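Long-range contact in acetyltransferase, GNAT family (Streptococcus pneumoniae, PDB 2I79), which probably transfers the acetyl group of acetyl coenzyme A, which it binds, to an acceptor amine, as many GNAT-family enzymes do: residues F49-L62 / V74-H86. Numbering follows the deposited sequence.
Sequences FLNKQASSDNQITL and VNITADQRKRVRH
Ile60 and Ile76 form a hydrogen-bonded antiparallel pair, Ile76 N reaching Ile60 O at 2.7 Å and Ile60 N returning to Ile76 O at 3.1 Å. Leu62 and Val74 repeat the pattern two residues along the ladder. On this face branched aliphatic residues suit a sheet covered by a helix: CG2 of Ile60 lies 3.9 Å from CD1 of Ile76, and Leu62 CB packs beside Val74 CG1 at 3.6 Å. The other face carries Thr61 and Asn75, a non-hydrogen-bonded pair, beneath Phe49 and Gln53 of the helix. Gln53 bends at chi2 (-64°) and sends NE2 to Ile76 O (2.9 Å), above the carbonyl plane; the carbonyl of buried Ile76 thus accepts from Gln53 and Ile60 N on opposite faces. The same NE2 also donates to Thr61 OG1, and CG of Gln53 sits over the rim of one face of the Phe49 ring, whose edge atom CZ lies 3.7 Å from Asn75 OD1. Beyond the ladder, buried Asn58 is tightly held: ND2 donates to Arg85 O (2.9 Å, on a lone pair) and weakly to Asp79 O, while small Ala78 sets CB against it. Exposed Gln80 and Arg85 form the looser border toward solvent. Farther along, Lys82 forms a salt bridge with Asp35 of the second subunit. The hairpin 60-66/69-77 lies between strands 5-9 and 87-94, its aliphatic face covered by Trp114, Leu107 and Ala111 of helix 103-117.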
loop_
_atom_site.group_PDB
_atom_site.type_symbol
_atom_site.label_atom_id
_atom_site.label_comp_id
_atom_site.label_asym_id
_atom_site.label_seq_id
_atom_site.Cartn_x
_atom_site.Cartn_y
_atom_site.Cartn_z
ATOM N N PHE A 49 5.796 -16.529 -4.079
ATOM C CA PHE A 49 4.633 -15.667 -4.211
ATOM C C PHE A 49 3.370 -16.463 -4.622
ATOM O O PHE A 49 2.287 -16.274 -4.045
ATOM C CB PHE A 49 4.908 -14.533 -5.196
ATOM C CG PHE A 49 3.711 -13.655 -5.455
ATOM C CD1 PHE A 49 3.302 -12.720 -4.512
ATOM C CD2 PHE A 49 2.980 -13.773 -6.641
ATOM C CE1 PHE A 49 2.190 -11.908 -4.743
ATOM C CE2 PHE A 49 1.880 -12.963 -6.882
ATOM C CZ PHE A 49 1.480 -12.026 -5.924
ATOM N N LEU A 50 3.508 -17.343 -5.614
ATOM C CA LEU A 50 2.353 -18.052 -6.173
ATOM C C LEU A 50 1.737 -19.075 -5.194
ATOM O O LEU A 50 0.498 -19.229 -5.157
ATOM C CB LEU A 50 2.709 -18.695 -7.520
ATOM C CG LEU A 50 2.835 -17.683 -8.657
ATOM C CD1 LEU A 50 3.144 -18.381 -9.958
ATOM C CD2 LEU A 50 1.571 -16.870 -8.798
ATOM N N ASN A 51 2.583 -19.751 -4.411
ATOM C CA ASN A 51 2.112 -20.619 -3.322
ATOM C C ASN A 51 1.271 -19.823 -2.287
ATOM O O ASN A 51 0.150 -20.229 -1.930
ATOM C CB ASN A 51 3.295 -21.360 -2.640
ATOM C CG ASN A 51 3.947 -22.434 -3.556
ATOM O OD1 ASN A 51 3.252 -23.166 -4.267
ATOM N ND2 ASN A 51 5.280 -22.526 -3.529
ATOM N N LYS A 52 1.797 -18.690 -1.832
ATOM C CA LYS A 52 1.060 -17.797 -0.926
ATOM C C LYS A 52 -0.322 -17.377 -1.442
ATOM O O LYS A 52 -1.310 -17.473 -0.706
ATOM C CB LYS A 52 1.857 -16.523 -0.653
ATOM C CG LYS A 52 2.777 -16.604 0.532
ATOM C CD LYS A 52 3.390 -15.228 0.830
ATOM C CE LYS A 52 4.545 -15.320 1.843
ATOM N NZ LYS A 52 5.733 -16.076 1.286
ATOM N N GLN A 53 -0.386 -16.869 -2.682
ATOM C CA GLN A 53 -1.675 -16.467 -3.290
ATOM C C GLN A 53 -2.710 -17.613 -3.271
ATOM O O GLN A 53 -3.865 -17.401 -2.877
ATOM C CB GLN A 53 -1.502 -15.947 -4.736
ATOM C CG GLN A 53 -0.816 -14.580 -4.879
ATOM C CD GLN A 53 -1.595 -13.412 -4.252
ATOM O OE1 GLN A 53 -1.437 -13.109 -3.063
ATOM N NE2 GLN A 53 -2.403 -12.736 -5.060
ATOM N N ALA A 54 -2.297 -18.814 -3.694
ATOM C CA ALA A 54 -3.183 -19.989 -3.696
ATOM C C ALA A 54 -3.584 -20.400 -2.271
ATOM O O ALA A 54 -4.710 -20.852 -2.051
ATOM C CB ALA A 54 -2.509 -21.163 -4.398
ATOM N N SER A 55 -2.662 -20.231 -1.322
ATOM C CA SER A 55 -2.864 -20.675 0.054
ATOM C C SER A 55 -3.521 -19.639 0.961
ATOM O O SER A 55 -3.736 -19.918 2.137
ATOM C CB SER A 55 -1.527 -21.045 0.676
ATOM O OG SER A 55 -1.388 -20.406 1.939
ATOM N N SER A 56 -3.792 -18.445 0.433
ATOM C CA SER A 56 -4.371 -17.328 1.188
ATOM C C SER A 56 -5.832 -17.215 0.791
ATOM O O SER A 56 -6.176 -17.355 -0.387
ATOM C CB SER A 56 -3.619 -16.032 0.829
ATOM O OG SER A 56 -4.265 -14.873 1.316
ATOM N N ASP A 57 -6.705 -16.948 1.749
ATOM C CA ASP A 57 -8.129 -16.939 1.443
ATOM C C ASP A 57 -8.668 -15.566 1.008
ATOM O O ASP A 57 -9.805 -15.470 0.601
ATOM C CB ASP A 57 -8.958 -17.531 2.599
ATOM C CG ASP A 57 -8.560 -16.984 3.957
ATOM O OD1 ASP A 57 -8.103 -15.808 4.036
ATOM O OD2 ASP A 57 -8.702 -17.747 4.960
ATOM N N ASN A 58 -7.860 -14.516 1.112
ATOM C CA ASN A 58 -8.291 -13.176 0.715
ATOM C C ASN A 58 -7.393 -12.581 -0.386
ATOM O O ASN A 58 -7.464 -11.396 -0.699
ATOM C CB ASN A 58 -8.435 -12.248 1.944
ATOM C CG ASN A 58 -7.091 -11.803 2.558
ATOM O OD1 ASN A 58 -6.036 -12.384 2.330
ATOM N ND2 ASN A 58 -7.156 -10.778 3.376
ATOM N N GLN A 59 -6.569 -13.430 -0.990
ATOM C CA GLN A 59 -5.753 -13.024 -2.093
ATOM C C GLN A 59 -5.893 -14.015 -3.254
ATOM O O GLN A 59 -6.296 -15.165 -3.046
ATOM C CB GLN A 59 -4.302 -12.908 -1.651
ATOM C CG GLN A 59 -4.053 -11.906 -0.523
ATOM C CD GLN A 59 -2.604 -11.855 -0.112
ATOM O OE1 GLN A 59 -2.110 -12.749 0.596
ATOM N NE2 GLN A 59 -1.906 -10.827 -0.543
ATOM N N ILE A 60 -5.569 -13.559 -4.470
ATOM C CA ILE A 60 -5.593 -14.410 -5.659
ATOM C C ILE A 60 -4.827 -13.822 -6.838
ATOM O O ILE A 60 -4.792 -12.607 -7.028
ATOM C CB ILE A 60 -7.046 -14.721 -6.104
ATOM C CG1 ILE A 60 -7.069 -15.918 -7.072
ATOM C CG2 ILE A 60 -7.691 -13.524 -6.736
ATOM C CD1 ILE A 60 -8.378 -16.724 -7.027
ATOM N N THR A 61 -4.249 -14.709 -7.648
ATOM C CA THR A 61 -3.694 -14.366 -8.941
ATOM C C THR A 61 -4.344 -15.250 -10.004
ATOM O O THR A 61 -4.262 -16.468 -9.929
ATOM C CB THR A 61 -2.178 -14.563 -9.005
ATOM O OG1 THR A 61 -1.565 -13.745 -8.031
ATOM C CG2 THR A 61 -1.605 -14.201 -10.404
ATOM N N LEU A 62 -5.009 -14.608 -10.965
ATOM C CA LEU A 62 -5.652 -15.264 -12.102
ATOM C C LEU A 62 -4.905 -14.952 -13.387
ATOM O O LEU A 62 -4.519 -13.806 -13.636
ATOM C CB LEU A 62 -7.090 -14.785 -12.268
ATOM C CG LEU A 62 -8.144 -15.168 -11.205
ATOM C CD1 LEU A 62 -9.482 -14.499 -11.534
ATOM C CD2 LEU A 62 -8.334 -16.666 -11.078
ATOM N N VAL A 74 -4.682 -10.811 -13.481
ATOM C CA VAL A 74 -5.328 -9.981 -12.474
ATOM C C VAL A 74 -4.845 -10.492 -11.110
ATOM O O VAL A 74 -4.781 -11.695 -10.846
ATOM C CB VAL A 74 -6.894 -9.895 -12.617
ATOM C CG1 VAL A 74 -7.547 -11.251 -12.671
ATOM C CG2 VAL A 74 -7.508 -9.043 -11.461
ATOM N N ASN A 75 -4.470 -9.547 -10.259
ATOM C CA ASN A 75 -3.904 -9.838 -8.968
ATOM C C ASN A 75 -4.740 -9.151 -7.898
ATOM O O ASN A 75 -5.027 -7.944 -7.995
ATOM C CB ASN A 75 -2.497 -9.291 -8.967
ATOM C CG ASN A 75 -1.560 -10.116 -8.187
ATOM O OD1 ASN A 75 -1.118 -9.711 -7.110
ATOM N ND2 ASN A 75 -1.249 -11.299 -8.699
ATOM N N ILE A 76 -5.195 -9.913 -6.914
ATOM C CA ILE A 76 -5.688 -9.304 -5.684
ATOM C C ILE A 76 -4.724 -9.600 -4.545
ATOM O O ILE A 76 -4.375 -10.747 -4.277
ATOM C CB ILE A 76 -7.075 -9.758 -5.292
ATOM C CG1 ILE A 76 -8.075 -9.444 -6.410
ATOM C CG2 ILE A 76 -7.461 -9.080 -3.986
ATOM C CD1 ILE A 76 -9.435 -10.048 -6.171
ATOM N N THR A 77 -4.302 -8.523 -3.909
ATOM C CA THR A 77 -3.381 -8.523 -2.789
ATOM C C THR A 77 -4.102 -7.954 -1.570
ATOM O O THR A 77 -5.040 -7.193 -1.712
ATOM C CB THR A 77 -2.177 -7.662 -3.169
ATOM O OG1 THR A 77 -1.113 -8.527 -3.548
ATOM C CG2 THR A 77 -1.764 -6.746 -2.059
ATOM N N ALA A 78 -3.665 -8.330 -0.373
ATOM C CA ALA A 78 -4.357 -7.925 0.851
ATOM C C ALA A 78 -3.515 -8.155 2.096
ATOM O O ALA A 78 -2.800 -9.153 2.198
ATOM C CB ALA A 78 -5.673 -8.683 0.976
ATOM N N ASP A 79 -3.634 -7.243 3.050
ATOM C CA ASP A 79 -3.071 -7.415 4.390
ATOM C C ASP A 79 -3.903 -8.355 5.225
ATOM O O ASP A 79 -5.052 -8.604 4.904
ATOM C CB ASP A 79 -2.978 -6.058 5.075
ATOM C CG ASP A 79 -1.887 -5.195 4.471
ATOM O OD1 ASP A 79 -1.108 -5.693 3.614
ATOM O OD2 ASP A 79 -1.798 -4.019 4.852
ATOM N N GLN A 80 -3.315 -8.873 6.306
ATOM C CA GLN A 80 -3.945 -9.926 7.098
ATOM C C GLN A 80 -4.518 -9.471 8.439
ATOM O O GLN A 80 -5.309 -10.199 9.025
ATOM C CB GLN A 80 -2.964 -11.098 7.317
ATOM C CG GLN A 80 -2.553 -11.869 6.049
ATOM C CD GLN A 80 -3.733 -12.246 5.176
ATOM O OE1 GLN A 80 -3.792 -11.875 3.993
ATOM N NE2 GLN A 80 -4.727 -12.899 5.775
ATOM N N ARG A 81 -4.149 -8.286 8.920
ATOM C CA ARG A 81 -4.770 -7.708 10.138
ATOM C C ARG A 81 -6.251 -7.415 9.962
ATOM O O ARG A 81 -6.677 -6.937 8.893
ATOM C CB ARG A 81 -4.062 -6.424 10.545
ATOM C CG ARG A 81 -2.724 -6.696 11.248
ATOM C CD ARG A 81 -2.063 -5.412 11.668
ATOM N NE ARG A 81 -1.004 -5.624 12.679
ATOM C CZ ARG A 81 0.298 -5.752 12.405
ATOM N NH1 ARG A 81 0.753 -5.702 11.154
ATOM N NH2 ARG A 81 1.156 -5.921 13.399
ATOM N N LYS A 82 -7.044 -7.690 10.998
ATOM C CA LYS A 82 -8.496 -7.602 10.843
ATOM C C LYS A 82 -9.017 -6.200 10.541
ATOM O O LYS A 82 -10.103 -6.075 9.957
ATOM C CB LYS A 82 -9.244 -8.214 12.030
ATOM C CG LYS A 82 -9.147 -7.452 13.326
ATOM C CD LYS A 82 -10.394 -6.519 13.571
ATOM C CE LYS A 82 -10.586 -6.176 15.067
ATOM N NZ LYS A 82 -9.285 -5.815 15.757
ATOM N N ARG A 83 -8.252 -5.158 10.906
ATOM C CA ARG A 83 -8.622 -3.783 10.559
ATOM C C ARG A 83 -8.874 -3.644 9.050
ATOM O O ARG A 83 -9.795 -2.956 8.660
ATOM C CB ARG A 83 -7.563 -2.755 10.976
ATOM C CG ARG A 83 -8.091 -1.257 10.953
ATOM C CD ARG A 83 -8.272 -0.653 12.366
ATOM N NE ARG A 83 -8.955 -1.599 13.244
ATOM C CZ ARG A 83 -8.622 -1.953 14.466
ATOM N NH1 ARG A 83 -7.598 -1.443 15.125
ATOM N NH2 ARG A 83 -9.384 -2.851 15.060
ATOM N N VAL A 84 -8.061 -4.324 8.232
ATOM C CA VAL A 84 -7.990 -4.119 6.781
ATOM C C VAL A 84 -8.048 -5.397 5.920
ATOM O O VAL A 84 -7.934 -5.340 4.692
ATOM C CB VAL A 84 -6.722 -3.311 6.439
ATOM C CG1 VAL A 84 -6.849 -1.915 7.021
ATOM C CG2 VAL A 84 -5.482 -3.998 6.951
ATOM N N ARG A 85 -8.318 -6.531 6.561
ATOM C CA ARG A 85 -8.310 -7.864 5.915
ATOM C C ARG A 85 -9.364 -8.021 4.778
ATOM O O ARG A 85 -9.222 -8.866 3.898
ATOM C CB ARG A 85 -8.514 -8.921 7.015
ATOM C CG ARG A 85 -8.418 -10.347 6.571
ATOM C CD ARG A 85 -7.969 -11.272 7.715
ATOM N NE ARG A 85 -8.969 -11.362 8.772
ATOM C CZ ARG A 85 -8.711 -11.551 10.075
ATOM N NH1 ARG A 85 -7.465 -11.633 10.553
ATOM N NH2 ARG A 85 -9.733 -11.635 10.930
ATOM N N HIS A 86 -10.382 -7.176 4.808
ATOM C CA HIS A 86 -11.510 -7.186 3.860
ATOM C C HIS A 86 -11.268 -6.352 2.600
ATOM O O HIS A 86 -12.140 -6.284 1.743
ATOM C CB HIS A 86 -12.762 -6.642 4.579
ATOM C CG HIS A 86 -12.586 -5.244 5.086
ATOM N ND1 HIS A 86 -13.052 -4.142 4.399
ATOM C CD2 HIS A 86 -11.887 -4.759 6.137
ATOM C CE1 HIS A 86 -12.706 -3.046 5.053
ATOM N NE2 HIS A 86 -11.988 -3.394 6.099
#